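Local coordinates for protein Myo-inositol phosphohydrolase (Mitsuokella multacida, PDB 4WU3) that probably removes phosphate from myo-inositol hexakisphosphate (phytate) as a PTP-like phosphatase, and is seen here with inositol-(1,3,4,5)-tetrakisphosphate bound, at residues R62-G67 and N90-S95; K108-P113 and D235-Y240; A362-V367 and Q571-G576. The protein carries 2 engineered substitutions. One frame throughout, in Å; residues are numbered along the deposited sequence.

Interaction 1. Residues R62-G67 and N90-S95; sequences RNFRMG and NVSASS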
loop_
_atom_site.group_PDB
_atom_site.type_symbol
_atom_site.label_atom_id
_atom_site.label_comp_id
_atom_site.label_asym_id
_atom_site.label_seq_id
_atom_site.Cartn_x
_atom_site.Cartn_y
_atom_site.Cartn_z
ATOM N N ARG A 62 14.915 0.069 24.275
ATOM C CA ARG A 62 13.506 -0.174 24.045
ATOM C C ARG A 62 13.242 -1.475 23.293
ATOM O O ARG A 62 13.896 -1.778 22.299
ATOM C CB ARG A 62 12.962 1.020 23.248
ATOM C CG ARG A 62 11.515 0.930 22.798
ATOM C CD ARG A 62 11.167 2.146 21.960
ATOM N NE ARG A 62 9.761 2.165 21.562
ATOM C CZ ARG A 62 9.286 2.879 20.551
ATOM N NH1 ARG A 62 10.099 3.635 19.827
ATOM N NH2 ARG A 62 7.999 2.838 20.261
ATOM N N ASN A 63 12.276 -2.239 23.791
ATOM C CA ASN A 63 11.822 -3.461 23.140
ATOM C C ASN A 63 12.902 -4.502 22.960
ATOM O O ASN A 63 12.829 -5.320 22.047
ATOM C CB ASN A 63 11.184 -3.130 21.781
ATOM C CG ASN A 63 9.829 -2.481 21.937
ATOM O OD1 ASN A 63 9.074 -2.834 22.847
ATOM N ND2 ASN A 63 9.523 -1.511 21.077
ATOM N N PHE A 64 13.901 -4.489 23.825
ATOM C CA PHE A 64 14.925 -5.514 23.760
ATOM C C PHE A 64 14.327 -6.888 24.075
ATOM O O PHE A 64 13.562 -7.037 25.022
ATOM C CB PHE A 64 16.062 -5.238 24.738
ATOM C CG PHE A 64 17.105 -6.313 24.734
ATOM C CD1 PHE A 64 18.161 -6.269 23.838
ATOM C CD2 PHE A 64 17.000 -7.393 25.582
ATOM C CE1 PHE A 64 19.100 -7.274 23.805
ATOM C CE2 PHE A 64 17.941 -8.399 25.553
ATOM C CZ PHE A 64 18.987 -8.343 24.662
ATOM N N ARG A 65 14.675 -7.895 23.289
ATOM C CA ARG A 65 14.353 -9.265 23.663
ATOM C C ARG A 65 15.352 -10.220 23.059
ATOM O O ARG A 65 15.977 -9.924 22.045
ATOM C CB ARG A 65 12.939 -9.663 23.239
ATOM C CG ARG A 65 12.717 -9.797 21.733
ATOM C CD ARG A 65 12.417 -8.450 21.095
ATOM N NE ARG A 65 11.677 -8.578 19.846
ATOM C CZ ARG A 65 11.298 -7.547 19.097
ATOM N NH1 ARG A 65 11.595 -6.313 19.458
ATOM N NH2 ARG A 65 10.629 -7.744 17.982
ATOM N N MET A 66 15.527 -11.352 23.724
ATOM C CA MET A 66 16.315 -12.435 23.189
ATOM C C MET A 66 15.365 -13.536 22.759
ATOM O O MET A 66 14.263 -13.649 23.277
ATOM C CB MET A 66 17.295 -12.940 24.237
ATOM C CG MET A 66 18.501 -12.025 24.371
ATOM S SD MET A 66 19.486 -12.389 25.808
ATOM C CE MET A 66 19.931 -14.102 25.550
ATOM N N GLY A 67 15.796 -14.335 21.795
ATOM C CA GLY A 67 14.963 -15.400 21.267
ATOM C C GLY A 67 14.595 -16.427 22.308
ATOM O O GLY A 67 13.580 -17.122 22.175
ATOM N N ASN A 90 20.247 -18.077 19.001
ATOM C CA ASN A 90 21.359 -17.156 19.152
ATOM C C ASN A 90 21.033 -15.820 18.531
ATOM O O ASN A 90 21.751 -15.311 17.675
ATOM C CB ASN A 90 22.626 -17.740 18.548
ATOM C CG ASN A 90 23.185 -18.880 19.379
ATOM O OD1 ASN A 90 22.853 -19.016 20.555
ATOM N ND2 ASN A 90 24.045 -19.695 18.778
ATOM N N VAL A 91 19.948 -15.238 19.009
ATOM C CA VAL A 91 19.395 -14.076 18.396
ATOM C C VAL A 91 18.854 -13.119 19.457
ATOM O O VAL A 91 18.347 -13.556 20.496
ATOM C CB VAL A 91 18.273 -14.501 17.431
ATOM C CG1 VAL A 91 16.996 -14.824 18.194
ATOM C CG2 VAL A 91 18.022 -13.412 16.415
ATOM N N SER A 92 18.986 -11.820 19.206
ATOM C CA SER A 92 18.278 -10.811 20.008
ATOM C C SER A 92 17.811 -9.690 19.090
ATOM O O SER A 92 18.124 -9.693 17.905
ATOM C CB SER A 92 19.147 -10.259 21.152
ATOM O OG SER A 92 20.361 -9.713 20.669
ATOM N N ALA A 93 17.040 -8.754 19.643
ATOM C CA ALA A 93 16.459 -7.663 18.871
ATOM C C ALA A 93 16.048 -6.500 19.774
ATOM O O ALA A 93 15.883 -6.661 20.988
ATOM C CB ALA A 93 15.252 -8.164 18.090
ATOM N N SER A 94 15.878 -5.327 19.175
ATOM C CA SER A 94 15.521 -4.133 19.932
ATOM C C SER A 94 15.293 -2.975 19.012
ATOM O O SER A 94 15.468 -3.082 17.803
ATOM C CB SER A 94 16.650 -3.735 20.890
ATOM O OG SER A 94 17.787 -3.300 20.160
ATOM N N SER A 95 14.909 -1.855 19.624
ATOM C CA SER A 95 14.943 -0.547 19.002
ATOM C C SER A 95 16.379 -0.151 18.707
ATOM O O SER A 95 17.324 -0.834 19.093
ATOM C CB SER A 95 14.407 0.483 19.985
ATOM O OG SER A 95 15.369 0.727 21.016
#

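Interaction 2. Residues K108-P113 and D235-Y240; sequences KVPVKP and DAWLHY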
loop_
_atom_site.group_PDB
_atom_site.type_symbol
_atom_site.label_atom_id
_atom_site.label_comp_id
_atom_site.label_asym_id
_atom_site.label_seq_id
_atom_site.Cartn_x
_atom_site.Cartn_y
_atom_site.Cartn_z
ATOM N N LYS A 108 25.118 -8.273 28.007
ATOM C CA LYS A 108 24.061 -9.222 28.300
ATOM C C LYS A 108 24.131 -10.492 27.462
ATOM O O LYS A 108 23.840 -11.575 27.963
ATOM C CB LYS A 108 22.690 -8.577 28.116
ATOM C CG LYS A 108 21.543 -9.556 28.318
ATOM C CD LYS A 108 20.257 -8.839 28.690
ATOM C CE LYS A 108 19.245 -9.800 29.294
ATOM N NZ LYS A 108 19.610 -10.141 30.696
ATOM N N VAL A 109 24.486 -10.376 26.187
ATOM C CA VAL A 109 24.456 -11.559 25.320
ATOM C C VAL A 109 25.654 -12.471 25.607
ATOM O O VAL A 109 26.758 -12.005 25.889
ATOM C CB VAL A 109 24.361 -11.209 23.815
ATOM C CG1 VAL A 109 23.048 -10.496 23.521
ATOM C CG2 VAL A 109 25.543 -10.364 23.369
ATOM N N PRO A 110 25.426 -13.784 25.571
ATOM C CA PRO A 110 26.461 -14.715 25.979
ATOM C C PRO A 110 27.463 -15.035 24.870
ATOM O O PRO A 110 27.775 -16.199 24.640
ATOM C CB PRO A 110 25.663 -15.959 26.378
ATOM C CG PRO A 110 24.456 -15.912 25.504
ATOM C CD PRO A 110 24.148 -14.456 25.280
ATOM N N VAL A 111 27.966 -14.006 24.196
ATOM C CA VAL A 111 29.075 -14.176 23.263
ATOM C C VAL A 111 30.037 -13.018 23.448
ATOM O O VAL A 111 29.710 -12.035 24.105
ATOM C CB VAL A 111 28.621 -14.231 21.779
ATOM C CG1 VAL A 111 27.745 -15.447 21.539
ATOM C CG2 VAL A 111 27.883 -12.963 21.386
ATOM N N LYS A 112 31.221 -13.151 22.866
ATOM C CA LYS A 112 32.163 -12.054 22.785
ATOM C C LYS A 112 31.771 -11.146 21.640
ATOM O O LYS A 112 31.058 -11.564 20.741
ATOM C CB LYS A 112 33.570 -12.588 22.554
ATOM C CG LYS A 112 34.035 -13.569 23.623
ATOM C CD LYS A 112 35.511 -13.910 23.458
ATOM C CE LYS A 112 35.758 -14.871 22.299
ATOM N NZ LYS A 112 35.045 -16.170 22.451
ATOM N N PRO A 113 32.222 -9.885 21.677
ATOM C CA PRO A 113 31.936 -8.970 20.588
ATOM C C PRO A 113 32.283 -9.548 19.214
ATOM O O PRO A 113 31.551 -9.315 18.248
ATOM C CB PRO A 113 32.825 -7.769 20.908
ATOM C CG PRO A 113 32.918 -7.770 22.392
ATOM C CD PRO A 113 32.852 -9.209 22.820
ATOM N N ASP A 235 28.898 -19.789 15.072
ATOM C CA ASP A 235 28.695 -19.346 16.425
ATOM C C ASP A 235 28.220 -17.897 16.463
ATOM O O ASP A 235 28.341 -17.206 17.475
ATOM C CB ASP A 235 29.982 -19.520 17.200
ATOM C CG ASP A 235 31.129 -18.761 16.592
ATOM O OD1 ASP A 235 31.084 -18.439 15.390
ATOM O OD2 ASP A 235 32.099 -18.481 17.322
ATOM N N ALA A 236 27.680 -17.432 15.353
ATOM C CA ALA A 236 27.359 -16.026 15.214
ATOM C C ALA A 236 26.125 -15.654 16.026
ATOM O O ALA A 236 25.150 -16.399 16.070
ATOM C CB ALA A 236 27.143 -15.690 13.751
ATOM N N TRP A 237 26.173 -14.498 16.671
ATOM C CA TRP A 237 25.012 -13.990 17.366
ATOM C C TRP A 237 24.493 -12.800 16.581
ATOM O O TRP A 237 25.241 -11.880 16.286
ATOM C CB TRP A 237 25.364 -13.586 18.795
ATOM C CG TRP A 237 24.170 -13.147 19.550
ATOM C CD1 TRP A 237 23.526 -11.960 19.424
ATOM C CD2 TRP A 237 23.454 -13.892 20.530
ATOM N NE1 TRP A 237 22.451 -11.912 20.261
ATOM C CE2 TRP A 237 22.375 -13.093 20.951
ATOM C CE3 TRP A 237 23.604 -15.164 21.079
ATOM C CZ2 TRP A 237 21.466 -13.512 21.919
ATOM C CZ3 TRP A 237 22.694 -15.587 22.023
ATOM C CH2 TRP A 237 21.644 -14.762 22.438
ATOM N N LEU A 238 23.212 -12.848 16.229
ATOM C CA LEU A 238 22.566 -11.801 15.442
ATOM C C LEU A 238 21.640 -10.929 16.283
ATOM O O LEU A 238 20.755 -11.423 16.974
ATOM C CB LEU A 238 21.757 -12.427 14.305
ATOM C CG LEU A 238 22.565 -13.129 13.211
ATOM C CD1 LEU A 238 21.669 -13.474 12.030
ATOM C CD2 LEU A 238 23.729 -12.269 12.752
ATOM N N HIS A 239 21.859 -9.622 16.218
ATOM C CA HIS A 239 20.989 -8.673 16.879
ATOM C C HIS A 239 20.357 -7.784 15.825
ATOM O O HIS A 239 21.056 -7.006 15.175
ATOM C CB HIS A 239 21.769 -7.809 17.873
ATOM C CG HIS A 239 20.904 -6.860 18.627
ATOM N ND1 HIS A 239 20.194 -7.238 19.743
ATOM C CD2 HIS A 239 20.575 -5.567 18.388
ATOM C CE1 HIS A 239 19.480 -6.214 20.175
ATOM N NE2 HIS A 239 19.696 -5.186 19.374
ATOM N N TYR A 240 19.043 -7.923 15.642
ATOM C CA TYR A 240 18.303 -7.140 14.660
ATOM C C TYR A 240 17.751 -5.878 15.305
ATOM O O TYR A 240 17.251 -5.897 16.444
ATOM C CB TYR A 240 17.123 -7.934 14.098
ATOM C CG TYR A 240 17.495 -9.207 13.392
ATOM C CD1 TYR A 240 18.001 -9.185 12.108
ATOM C CD2 TYR A 240 17.316 -10.440 14.007
ATOM C CE1 TYR A 240 18.340 -10.356 11.458
ATOM C CE2 TYR A 240 17.648 -11.611 13.371
ATOM C CZ TYR A 240 18.161 -11.573 12.096
ATOM O OH TYR A 240 18.509 -12.752 11.459
#

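Interaction 3. Residues A362-V367 and Q571-G576; sequences AFRTDV and QYLLGG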
loop_
_atom_site.group_PDB
_atom_site.type_symbol
_atom_site.label_atom_id
_atom_site.label_comp_id
_atom_site.label_asym_id
_atom_site.label_seq_id
_atom_site.Cartn_x
_atom_site.Cartn_y
_atom_site.Cartn_z
ATOM N N ALA A 362 35.742 27.963 -29.549
ATOM C CA ALA A 362 35.226 29.192 -28.941
ATOM C C ALA A 362 34.236 28.871 -27.826
ATOM O O ALA A 362 33.475 27.905 -27.911
ATOM C CB ALA A 362 34.553 30.063 -29.991
ATOM N N PHE A 363 34.253 29.679 -26.774
ATOM C CA PHE A 363 33.222 29.592 -25.746
ATOM C C PHE A 363 31.847 29.823 -26.369
ATOM O O PHE A 363 31.710 30.557 -27.356
ATOM C CB PHE A 363 33.465 30.625 -24.644
ATOM C CG PHE A 363 34.617 30.293 -23.735
ATOM C CD1 PHE A 363 35.147 29.013 -23.693
ATOM C CD2 PHE A 363 35.142 31.253 -22.892
ATOM C CE1 PHE A 363 36.194 28.712 -22.842
ATOM C CE2 PHE A 363 36.188 30.953 -22.042
ATOM C CZ PHE A 363 36.713 29.682 -22.016
ATOM N N ARG A 364 30.828 29.206 -25.783
ATOM C CA ARG A 364 29.457 29.368 -26.254
ATOM C C ARG A 364 28.902 30.750 -25.917
ATOM O O ARG A 364 29.368 31.411 -24.996
ATOM C CB ARG A 364 28.556 28.307 -25.625
ATOM C CG ARG A 364 28.320 28.501 -24.140
ATOM C CD ARG A 364 27.104 27.710 -23.706
ATOM N NE ARG A 364 27.469 26.380 -23.253
ATOM C CZ ARG A 364 26.661 25.328 -23.270
ATOM N NH1 ARG A 364 25.446 25.408 -23.746
ATOM N NH2 ARG A 364 27.077 24.176 -22.822
ATOM N N THR A 365 27.883 31.172 -26.657
ATOM C CA THR A 365 27.242 32.461 -26.407
ATOM C C THR A 365 25.846 32.306 -25.815
ATOM O O THR A 365 25.156 33.299 -25.586
ATOM C CB THR A 365 27.108 33.266 -27.704
ATOM O OG1 THR A 365 26.318 32.523 -28.636
ATOM C CG2 THR A 365 28.475 33.537 -28.300
ATOM N N ASP A 366 25.437 31.065 -25.561
ATOM C CA ASP A 366 24.105 30.783 -25.036
ATOM C C ASP A 366 24.139 30.357 -23.566
ATOM O O ASP A 366 23.386 29.472 -23.153
ATOM C CB ASP A 366 23.430 29.701 -25.880
ATOM C CG ASP A 366 24.237 28.402 -25.929
ATOM O OD1 ASP A 366 25.294 28.355 -26.590
ATOM O OD2 ASP A 366 23.800 27.415 -25.311
ATOM N N VAL A 367 24.987 31.014 -22.779
ATOM C CA VAL A 367 25.133 30.709 -21.357
ATOM C C VAL A 367 23.806 30.814 -20.607
ATOM O O VAL A 367 23.084 31.802 -20.732
ATOM C CB VAL A 367 26.155 31.649 -20.682
ATOM C CG1 VAL A 367 26.200 31.409 -19.176
ATOM C CG2 VAL A 367 27.538 31.464 -21.288
ATOM N N GLN A 571 34.813 23.967 -19.226
ATOM C CA GLN A 571 34.243 22.761 -19.854
ATOM C C GLN A 571 32.763 22.986 -20.228
ATOM O O GLN A 571 32.284 22.474 -21.247
ATOM C CB GLN A 571 34.410 21.525 -18.963
ATOM C CG GLN A 571 35.849 21.048 -18.792
ATOM C CD GLN A 571 36.577 20.862 -20.110
ATOM O OE1 GLN A 571 35.990 20.468 -21.121
ATOM N NE2 GLN A 571 37.864 21.149 -20.105
ATOM N N TYR A 572 32.052 23.758 -19.411
ATOM C CA TYR A 572 30.686 24.149 -19.735
ATOM C C TYR A 572 30.700 25.104 -20.917
ATOM O O TYR A 572 29.979 24.900 -21.905
ATOM C CB TYR A 572 29.979 24.810 -18.537
ATOM C CG TYR A 572 28.657 25.456 -18.902
ATOM C CD1 TYR A 572 27.525 24.693 -19.082
ATOM C CD2 TYR A 572 28.553 26.826 -19.086
ATOM C CE1 TYR A 572 26.319 25.265 -19.431
ATOM C CE2 TYR A 572 27.345 27.415 -19.425
ATOM C CZ TYR A 572 26.227 26.624 -19.600
ATOM O OH TYR A 572 25.006 27.183 -19.938
ATOM N N LEU A 573 31.536 26.134 -20.825
ATOM C CA LEU A 573 31.570 27.163 -21.852
ATOM C C LEU A 573 31.948 26.579 -23.197
ATOM O O LEU A 573 31.482 27.042 -24.226
ATOM C CB LEU A 573 32.524 28.285 -21.467
ATOM C CG LEU A 573 31.986 29.133 -20.313
ATOM C CD1 LEU A 573 33.025 30.122 -19.836
ATOM C CD2 LEU A 573 30.719 29.860 -20.733
ATOM N N LEU A 574 32.780 25.545 -23.191
ATOM C CA LEU A 574 33.236 24.967 -24.448
ATOM C C LEU A 574 32.184 24.075 -25.084
ATOM O O LEU A 574 32.364 23.629 -26.211
ATOM C CB LEU A 574 34.533 24.189 -24.246
ATOM C CG LEU A 574 35.722 25.108 -23.979
ATOM C CD1 LEU A 574 36.869 24.377 -23.302
ATOM C CD2 LEU A 574 36.173 25.744 -25.281
ATOM N N GLY A 575 31.090 23.813 -24.364
ATOM C CA GLY A 575 29.968 23.057 -24.915
ATOM C C GLY A 575 29.536 21.815 -24.146
ATOM O O GLY A 575 28.625 21.104 -24.586
ATOM N N GLY A 576 30.180 21.548 -23.007
ATOM C CA GLY A 576 29.731 20.491 -22.107
ATOM C C GLY A 576 28.560 20.992 -21.281
ATOM O O GLY A 576 28.058 22.097 -21.497
#

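Interaction 1. Residues R62-G67 and N90-S95
R65 and A93 face each other as a hydrogen-bonded pair where strand 65-66 runs antiparallel to strand 91-94, forming the border of the five-stranded mixed sheet of a PTP-like phosphatase unit. R65 N gives its hydrogen to A93 O, and A93 N returns one to R65 O at 2.9 Å. R65 CG sits between its own N and carbonyl carbon (chi1 69°) and the chain bends at chi2 (-84°). The guanidinium thus folds back over the methyl of A93, with R65 NE 4.0 Å from A93 CB. Alanine is small enough to lie beneath it while also meeting helix 247-261. R65 NH1 bonds in the guanidinium plane to N63 O at 3.0 Å and also reaches G245 O, tying the edge strand to the loop after strand 237-241. A leucine here would probably leave N63 O and G245 O without this shared donor and weaken that tie. On the opposite sheet face, M66 CG rests 3.7 Å from S92 CB, and the F64 ring slants across S92 and S94 toward helix 99-108. G67 suits its place because a beta carbon there would clash with V91 CG1; G67 N bonds to V91 O at 3.0 Å.

Interaction 2. Residues K108-P113 and D235-Y240
The indole N-H of W237, which passes 3.6 Å from V109 CG1 at its NE1 atom, is spent on S92 OG, a hydroxyl that also bonds to H239 ND1. This buried nitrogen therefore has an acceptor, and the bond fixes the indole's rotation while its carbon surface meets the loop. With CG anti to the backbone N (chi1 -176°), W237 reaches from its strand to V109 and P110, which lie over one face of the ring system. V109 CB stands 4.2 Å from the centroid of the five-membered ring, and P110 CD 4.1 Å from that of the six-membered ring, both as CH-pi contacts. The loop belongs to a beta-alpha-beta crossover: strand 91-94 leads through helix 99-108 into parallel strand 116-122, and the strand bearing W237 lies between those two in the sheet. Just past the helix, P110 centres an inverse gamma turn, closed by a weak bond from V111 N to V109 O at 2.9 Å. Proline suits this position, since its stiff ring holds the turn and offers CH groups to an aromatic face. The turn brings V111 round to the root of the indole, where its branched side chain sets CG2 3.7 Å from W237 CB.

Interaction 3. Residues A362-V367 and Q571-G576
R364 lies along the carboxyl end of helix 564-573, touching the carbonyls of L573 and Y572 in turn. Its backbone N bonds to L573 O at 2.7 Å. R364 CB and CG then pass the same oxygen, each about 3.5 Å from L573 O, and a bend at chi3 (92°) turns the tip toward Y572. There R364 NE and NH2 grip Y572 O side-on, at 3.2 Å and 3.1 Å, with the oxygen in the guanidinium plane. G575 N also donates to Y572 O, so three N-H groups meet on a carbonyl at the helix end. R364 CZ sits over the face of the Y572 ring in a cation-pi stack, the planes only 10° apart. R364 NH1 ends in a salt bridge to D366 OD2 at 3.0 Å, which holds the flat group from its far edge. Arginine suits this place because it offers several donors and a flat cationic face together. G575 makes the positive-phi turn of a Schellman motif, a conformation that calls for glycine. Apolar neighbours flank the polar grip: L573 CB lies over the face of the F363 ring, 3.5 Å from F363 CD1, L574 CG meets that ring's edge, and V367 CG2 packs on L573 CD2. Y572 OH bonds to N368 N. The contact thus fastens the long loop between strand 357-358 and helix 385-388 to the end of helix 564-573, whose Q571 turns instead to helix 545-558 and bonds with D555.

How the interactions relate
The three interactions come in series along the chain: interaction 1 closes before interaction 2 opens, and interaction 3 follows both. Interactions 1 and 2 are neighbours, their centres 11 Å apart, because strands 91-94 and 237-241 lie side by side in one mixed sheet; S94 OG to H239 NE2 is a further tie between them. Interaction 3 lies on the opposite side of the chain's centre, its own centre about 59 Å from those of the other two. Interaction 1 includes edge strand 65-66 itself, whereas interaction 3 joins the loop after the corresponding edge strand 357-358 to helix 564-573. The two five-stranded sheets share one strand order, consistent with tandem PTP-like units, interactions 1 and 2 in the first and interaction 3 in the second.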